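PDB 6P1E: PmoF1 from Methylocystis sp. ATCC 49242, which binds copper through a PCuAC domain, here as a copper-bridged dimer, and probably serves as a copper chaperone in a methane-oxidizing bacterium. Local coordinates for residues B[29-43]-B[68-81]. Residues are numbered along the deposited sequence; the frame is centred on the assembly and turned at random. Where two conformers were deposited one is given.
Sequences FYAFIHNNGDTPDKL and PVLLPPKQKITLAP. With CU (copper (II) ion), chain F.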
loop_
_atom_site.group_PDB
_atom_site.type_symbol
_atom_site.label_atom_id
_atom_site.label_comp_id
_atom_site.label_asym_id
_atom_site.label_seq_id
_atom_site.Cartn_x
_atom_site.Cartn_y
_atom_site.Cartn_z
ATOM N N PHE B 29 -5.931 -0.772 9.245
ATOM C CA PHE B 29 -4.987 -1.769 8.747
ATOM C C PHE B 29 -5.223 -2.029 7.270
ATOM O O PHE B 29 -6.366 -2.166 6.823
ATOM C CB PHE B 29 -5.104 -3.077 9.536
ATOM C CG PHE B 29 -4.392 -4.241 8.896
ATOM C CD1 PHE B 29 -3.041 -4.452 9.117
ATOM C CD2 PHE B 29 -5.077 -5.127 8.075
ATOM C CE1 PHE B 29 -2.386 -5.522 8.533
ATOM C CE2 PHE B 29 -4.427 -6.196 7.488
ATOM C CZ PHE B 29 -3.081 -6.395 7.721
ATOM N N TYR B 30 -4.117 -2.121 6.537
ATOM C CA TYR B 30 -4.112 -2.194 5.086
ATOM C C TYR B 30 -3.155 -3.284 4.633
ATOM O O TYR B 30 -2.218 -3.635 5.346
ATOM C CB TYR B 30 -3.692 -0.851 4.487
ATOM C CG TYR B 30 -4.520 0.330 4.944
ATOM C CD1 TYR B 30 -5.867 0.427 4.626
ATOM C CD2 TYR B 30 -3.944 1.359 5.673
ATOM C CE1 TYR B 30 -6.618 1.508 5.036
ATOM C CE2 TYR B 30 -4.687 2.444 6.085
ATOM C CZ TYR B 30 -6.024 2.515 5.764
ATOM O OH TYR B 30 -6.768 3.597 6.177
ATOM N N ALA B 31 -3.392 -3.816 3.440
ATOM C CA ALA B 31 -2.569 -4.886 2.895
ATOM C C ALA B 31 -2.986 -5.173 1.466
ATOM O O ALA B 31 -4.004 -4.669 0.997
ATOM C CB ALA B 31 -2.677 -6.146 3.736
ATOM N N PHE B 32 -2.164 -5.949 0.771
ATOM C CA PHE B 32 -2.518 -6.474 -0.535
ATOM C C PHE B 32 -2.617 -7.984 -0.418
ATOM O O PHE B 32 -1.642 -8.645 -0.063
ATOM C CB PHE B 32 -1.482 -6.063 -1.579
ATOM C CG PHE B 32 -1.160 -4.597 -1.558
ATOM C CD1 PHE B 32 -1.832 -3.718 -2.383
ATOM C CD2 PHE B 32 -0.196 -4.097 -0.701
ATOM C CE1 PHE B 32 -1.541 -2.367 -2.366
ATOM C CE2 PHE B 32 0.098 -2.749 -0.677
ATOM C CZ PHE B 32 -0.578 -1.883 -1.509
ATOM N N ILE B 33 -3.786 -8.535 -0.723
ATOM C CA ILE B 33 -3.992 -9.967 -0.567
ATOM C C ILE B 33 -4.220 -10.591 -1.931
ATOM O O ILE B 33 -5.177 -10.265 -2.632
ATOM C CB ILE B 33 -5.171 -10.272 0.374
ATOM C CG1 ILE B 33 -4.955 -9.566 1.718
ATOM C CG2 ILE B 33 -5.306 -11.776 0.591
ATOM C CD1 ILE B 33 -6.123 -9.669 2.682
ATOM N N HIS B 34 -3.313 -11.496 -2.286
ATOM C CA HIS B 34 -3.342 -12.197 -3.560
ATOM C C HIS B 34 -3.839 -13.614 -3.336
ATOM O O HIS B 34 -3.288 -14.344 -2.511
ATOM C CB HIS B 34 -1.950 -12.226 -4.196
ATOM C CG HIS B 34 -1.414 -10.876 -4.557
ATOM N ND1 HIS B 34 -1.214 -10.483 -5.861
ATOM C CD2 HIS B 34 -1.040 -9.828 -3.785
ATOM C CE1 HIS B 34 -0.739 -9.250 -5.881
ATOM N NE2 HIS B 34 -0.623 -8.832 -4.634
ATOM N N ASN B 35 -4.881 -13.997 -4.064
ATOM C CA ASN B 35 -5.336 -15.377 -4.064
ATOM C C ASN B 35 -4.846 -16.065 -5.329
ATOM O O ASN B 35 -5.399 -15.870 -6.412
ATOM C CB ASN B 35 -6.860 -15.457 -3.967
ATOM C CG ASN B 35 -7.357 -16.882 -3.798
ATOM O OD1 ASN B 35 -6.583 -17.838 -3.900
ATOM N ND2 ASN B 35 -8.653 -17.032 -3.554
ATOM N N ASN B 36 -3.789 -16.855 -5.180
ATOM C CA ASN B 36 -3.167 -17.541 -6.306
ATOM C C ASN B 36 -3.733 -18.948 -6.492
ATOM O O ASN B 36 -3.209 -19.736 -7.285
ATOM C CB ASN B 36 -1.651 -17.616 -6.107
ATOM C CG ASN B 36 -0.996 -16.246 -6.095
ATOM O OD1 ASN B 36 -1.392 -15.349 -6.841
ATOM N ND2 ASN B 36 0.009 -16.079 -5.243
ATOM N N GLY B 37 -4.807 -19.257 -5.767
ATOM C CA GLY B 37 -5.439 -20.562 -5.860
ATOM C C GLY B 37 -6.643 -20.530 -6.782
ATOM O O GLY B 37 -7.051 -19.461 -7.236
ATOM N N ASP B 38 -7.220 -21.701 -7.041
ATOM C CA ASP B 38 -8.355 -21.837 -7.952
ATOM C C ASP B 38 -9.685 -21.873 -7.202
ATOM O O ASP B 38 -10.740 -22.077 -7.806
ATOM C CB ASP B 38 -8.204 -23.107 -8.796
ATOM C CG ASP B 38 -7.240 -22.929 -9.956
ATOM O OD1 ASP B 38 -7.337 -21.905 -10.665
ATOM O OD2 ASP B 38 -6.390 -23.820 -10.165
ATOM N N THR B 39 -9.626 -21.695 -5.885
ATOM C CA THR B 39 -10.821 -21.683 -5.044
ATOM C C THR B 39 -10.903 -20.376 -4.256
ATOM O O THR B 39 -9.875 -19.795 -3.908
ATOM C CB THR B 39 -10.840 -22.872 -4.069
ATOM O OG1 THR B 39 -9.670 -22.841 -3.243
ATOM C CG2 THR B 39 -10.886 -24.181 -4.837
ATOM N N PRO B 40 -12.127 -19.902 -3.979
ATOM C CA PRO B 40 -12.268 -18.647 -3.236
ATOM C C PRO B 40 -11.923 -18.802 -1.761
ATOM O O PRO B 40 -11.936 -19.918 -1.238
ATOM C CB PRO B 40 -13.748 -18.303 -3.413
ATOM C CG PRO B 40 -14.412 -19.622 -3.569
ATOM C CD PRO B 40 -13.436 -20.492 -4.313
ATOM N N ASP B 41 -11.621 -17.686 -1.106
ATOM C CA ASP B 41 -11.423 -17.662 0.336
ATOM C C ASP B 41 -11.967 -16.344 0.872
ATOM O O ASP B 41 -12.477 -15.522 0.109
ATOM C CB ASP B 41 -9.941 -17.828 0.693
ATOM C CG ASP B 41 -9.730 -18.484 2.052
ATOM O OD1 ASP B 41 -10.623 -18.379 2.922
ATOM O OD2 ASP B 41 -8.666 -19.109 2.255
ATOM N N LYS B 42 -11.872 -16.150 2.182
ATOM C CA LYS B 42 -12.362 -14.933 2.818
ATOM C C LYS B 42 -11.500 -14.584 4.017
ATOM O O LYS B 42 -11.114 -15.470 4.770
ATOM C CB LYS B 42 -13.808 -15.102 3.288
ATOM C CG LYS B 42 -14.807 -15.510 2.224
ATOM C CD LYS B 42 -16.203 -15.584 2.826
ATOM C CE LYS B 42 -17.220 -16.142 1.846
ATOM N NZ LYS B 42 -18.573 -16.255 2.457
ATOM N N LEU B 43 -11.206 -13.301 4.198
ATOM C CA LEU B 43 -10.673 -12.833 5.470
ATOM C C LEU B 43 -11.867 -12.602 6.389
ATOM O O LEU B 43 -12.673 -11.702 6.148
ATOM C CB LEU B 43 -9.846 -11.558 5.301
ATOM C CG LEU B 43 -9.289 -10.961 6.597
ATOM C CD1 LEU B 43 -8.272 -11.892 7.238
ATOM C CD2 LEU B 43 -8.678 -9.592 6.334
ATOM N N PRO B 68 -16.757 -9.437 5.769
ATOM C CA PRO B 68 -15.478 -10.071 5.437
ATOM C C PRO B 68 -14.909 -9.568 4.116
ATOM O O PRO B 68 -15.653 -9.033 3.293
ATOM C CB PRO B 68 -15.838 -11.558 5.344
ATOM C CG PRO B 68 -17.286 -11.569 4.991
ATOM C CD PRO B 68 -17.876 -10.393 5.714
ATOM N N VAL B 69 -13.607 -9.735 3.923
ATOM C CA VAL B 69 -12.993 -9.466 2.632
ATOM C C VAL B 69 -13.095 -10.724 1.783
ATOM O O VAL B 69 -12.513 -11.756 2.117
ATOM C CB VAL B 69 -11.518 -9.037 2.765
ATOM C CG1 VAL B 69 -10.912 -8.771 1.396
ATOM C CG2 VAL B 69 -11.403 -7.802 3.642
ATOM N N LEU B 70 -13.859 -10.638 0.700
ATOM C CA LEU B 70 -13.980 -11.747 -0.235
ATOM C C LEU B 70 -12.734 -11.818 -1.111
ATOM O O LEU B 70 -12.240 -10.797 -1.589
ATOM C CB LEU B 70 -15.239 -11.593 -1.086
ATOM C CG LEU B 70 -16.546 -11.424 -0.300
ATOM C CD1 LEU B 70 -17.738 -11.389 -1.242
ATOM C CD2 LEU B 70 -16.723 -12.523 0.741
ATOM N N LEU B 71 -12.236 -13.034 -1.310
ATOM C CA LEU B 71 -11.000 -13.264 -2.050
ATOM C C LEU B 71 -11.245 -14.242 -3.194
ATOM O O LEU B 71 -11.017 -15.444 -3.051
ATOM C CB LEU B 71 -9.909 -13.793 -1.114
ATOM C CG LEU B 71 -9.587 -12.871 0.065
ATOM C CD1 LEU B 71 -8.754 -13.595 1.108
ATOM C CD2 LEU B 71 -8.872 -11.618 -0.421
ATOM N N PRO B 72 -11.731 -13.731 -4.334
ATOM C CA PRO B 72 -11.989 -14.599 -5.486
ATOM C C PRO B 72 -10.720 -15.290 -5.973
ATOM O O PRO B 72 -9.625 -14.761 -5.775
ATOM C CB PRO B 72 -12.523 -13.631 -6.549
ATOM C CG PRO B 72 -12.997 -12.441 -5.795
ATOM C CD PRO B 72 -12.108 -12.333 -4.599
ATOM N N PRO B 73 -10.861 -16.468 -6.600
ATOM C CA PRO B 73 -9.684 -17.195 -7.083
ATOM C C PRO B 73 -8.934 -16.423 -8.161
ATOM O O PRO B 73 -9.559 -15.715 -8.952
ATOM C CB PRO B 73 -10.275 -18.492 -7.648
ATOM C CG PRO B 73 -11.694 -18.170 -7.954
ATOM C CD PRO B 73 -12.119 -17.158 -6.938
ATOM N N LYS B 74 -7.611 -16.549 -8.170
ATOM C CA LYS B 74 -6.779 -15.953 -9.208
ATOM C C LYS B 74 -7.011 -14.452 -9.323
ATOM O O LYS B 74 -6.990 -13.890 -10.421
ATOM C CB LYS B 74 -7.039 -16.640 -10.550
ATOM C CG LYS B 74 -6.779 -18.138 -10.525
ATOM C CD LYS B 74 -5.330 -18.452 -10.174
ATOM C CE LYS B 74 -5.025 -19.933 -10.323
ATOM N NZ LYS B 74 -3.602 -20.249 -10.025
ATOM N N GLN B 75 -7.248 -13.819 -8.179
ATOM C CA GLN B 75 -7.417 -12.374 -8.106
ATOM C C GLN B 75 -6.708 -11.821 -6.886
ATOM O O GLN B 75 -6.380 -12.553 -5.951
ATOM C CB GLN B 75 -8.898 -11.987 -8.065
ATOM C CG GLN B 75 -9.632 -12.205 -9.379
ATOM C CD GLN B 75 -10.962 -11.475 -9.427
ATOM O OE1 GLN B 75 -11.052 -10.302 -9.062
ATOM N NE2 GLN B 75 -11.999 -12.162 -9.887
ATOM N N LYS B 76 -6.474 -10.515 -6.910
ATOM C CA LYS B 76 -5.871 -9.816 -5.790
ATOM C C LYS B 76 -6.840 -8.750 -5.302
ATOM O O LYS B 76 -7.627 -8.214 -6.085
ATOM C CB LYS B 76 -4.540 -9.193 -6.201
ATOM C CG LYS B 76 -4.671 -8.189 -7.333
ATOM C CD LYS B 76 -3.452 -8.184 -8.241
ATOM C CE LYS B 76 -3.706 -7.337 -9.485
ATOM N NZ LYS B 76 -2.455 -6.875 -10.152
ATOM N N ILE B 77 -6.782 -8.460 -4.007
ATOM C CA ILE B 77 -7.629 -7.445 -3.393
ATOM C C ILE B 77 -6.760 -6.468 -2.619
ATOM O O ILE B 77 -5.873 -6.873 -1.865
ATOM C CB ILE B 77 -8.677 -8.057 -2.441
ATOM C CG1 ILE B 77 -9.541 -9.088 -3.178
ATOM C CG2 ILE B 77 -9.549 -6.963 -1.825
ATOM C CD1 ILE B 77 -10.403 -8.511 -4.294
ATOM N N THR B 78 -7.036 -5.182 -2.803
ATOM C CA THR B 78 -6.336 -4.128 -2.084
ATOM C C THR B 78 -7.138 -3.600 -0.920
ATOM O O THR B 78 -8.272 -3.148 -1.095
ATOM C CB THR B 78 -6.030 -2.935 -2.987
ATOM O OG1 THR B 78 -5.469 -3.398 -4.213
ATOM C CG2 THR B 78 -5.070 -1.965 -2.310
ATOM N N LEU B 79 -6.544 -3.657 0.264
ATOM C CA LEU B 79 -7.045 -2.900 1.398
ATOM C C LEU B 79 -6.182 -1.651 1.495
ATOM O O LEU B 79 -4.983 -1.742 1.755
ATOM C CB LEU B 79 -6.997 -3.709 2.695
ATOM C CG LEU B 79 -7.639 -5.101 2.669
ATOM C CD1 LEU B 79 -7.659 -5.692 4.076
ATOM C CD2 LEU B 79 -9.036 -5.080 2.067
ATOM N N ALA B 80 -6.786 -0.488 1.268
ATOM C CA ALA B 80 -6.042 0.768 1.233
ATOM C C ALA B 80 -6.941 1.908 1.689
ATOM O O ALA B 80 -8.164 1.765 1.682
ATOM C CB ALA B 80 -5.505 1.037 -0.170
ATOM N N PRO B 81 -6.341 3.038 2.101
ATOM C CA PRO B 81 -7.151 4.183 2.527
ATOM C C PRO B 81 -8.219 4.551 1.500
ATOM O O PRO B 81 -7.919 4.657 0.313
ATOM C CB PRO B 81 -6.123 5.303 2.674
ATOM C CG PRO B 81 -4.847 4.608 2.978
ATOM C CD PRO B 81 -4.897 3.291 2.257
HETATM CU CU CU F . 0.223 -7.058 -4.329
#
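Strands 29-35 and 75-79 run antiparallel at 167°, with axes 4.6 Å apart, and beyond the bends at 36-40 and 72-74 the same two segments pair again, 41-43 against 69-71. In the first ladder Ala31 faces Leu79 and Ile33 faces Ile77 as hydrogen-bonded pairs; in the second, Asp41 with Leu71 and Leu43 with Val69 do the same. Asn35 ties the ladders together. With CG anti to the backbone N (chi1 -173°), its ND2 gives one hydrogen to Leu71 O at 2.9 Å and the other to Thr39 O, both acceptors near the amide plane, while OD1 takes Gly37 N in an Asx turn. Leu71 O is thus gripped twice, by Asn35 ND2 and Asp41 N from opposite faces of its carbonyl plane. Lys74, in the type II turn from Pro72 to Gln75, bends back so that NZ donates a 2.8 Å hydrogen bond to Asn36 O from above its carbonyl plane. In the interior, the CG2 branch of Ile33 meets Leu71 CD2 at 3.7 Å, the two side chains crossing at about a right angle. At the far end Pro81 CD makes a CH-pi contact over the centre of the Tyr30 ring, 3.6 Å from its centroid. Were Tyr30 replaced by an alanine, the Pro81 ring would probably lose the aromatic face it rests on. On the face bearing Phe32 and His34, Lys76 CB lies over one face of the imidazole, offset toward its rim, in a CH-pi contact, and His34 NE2 binds copper at 2.0 Å. The whole illustrates how two antiparallel ladders, joined through the Asn35 Asx turn in the all-beta PCuAC domain, carry His34 on a strand into a copper site completed by His14 of the second subunit, whose ring stacks on Phe32.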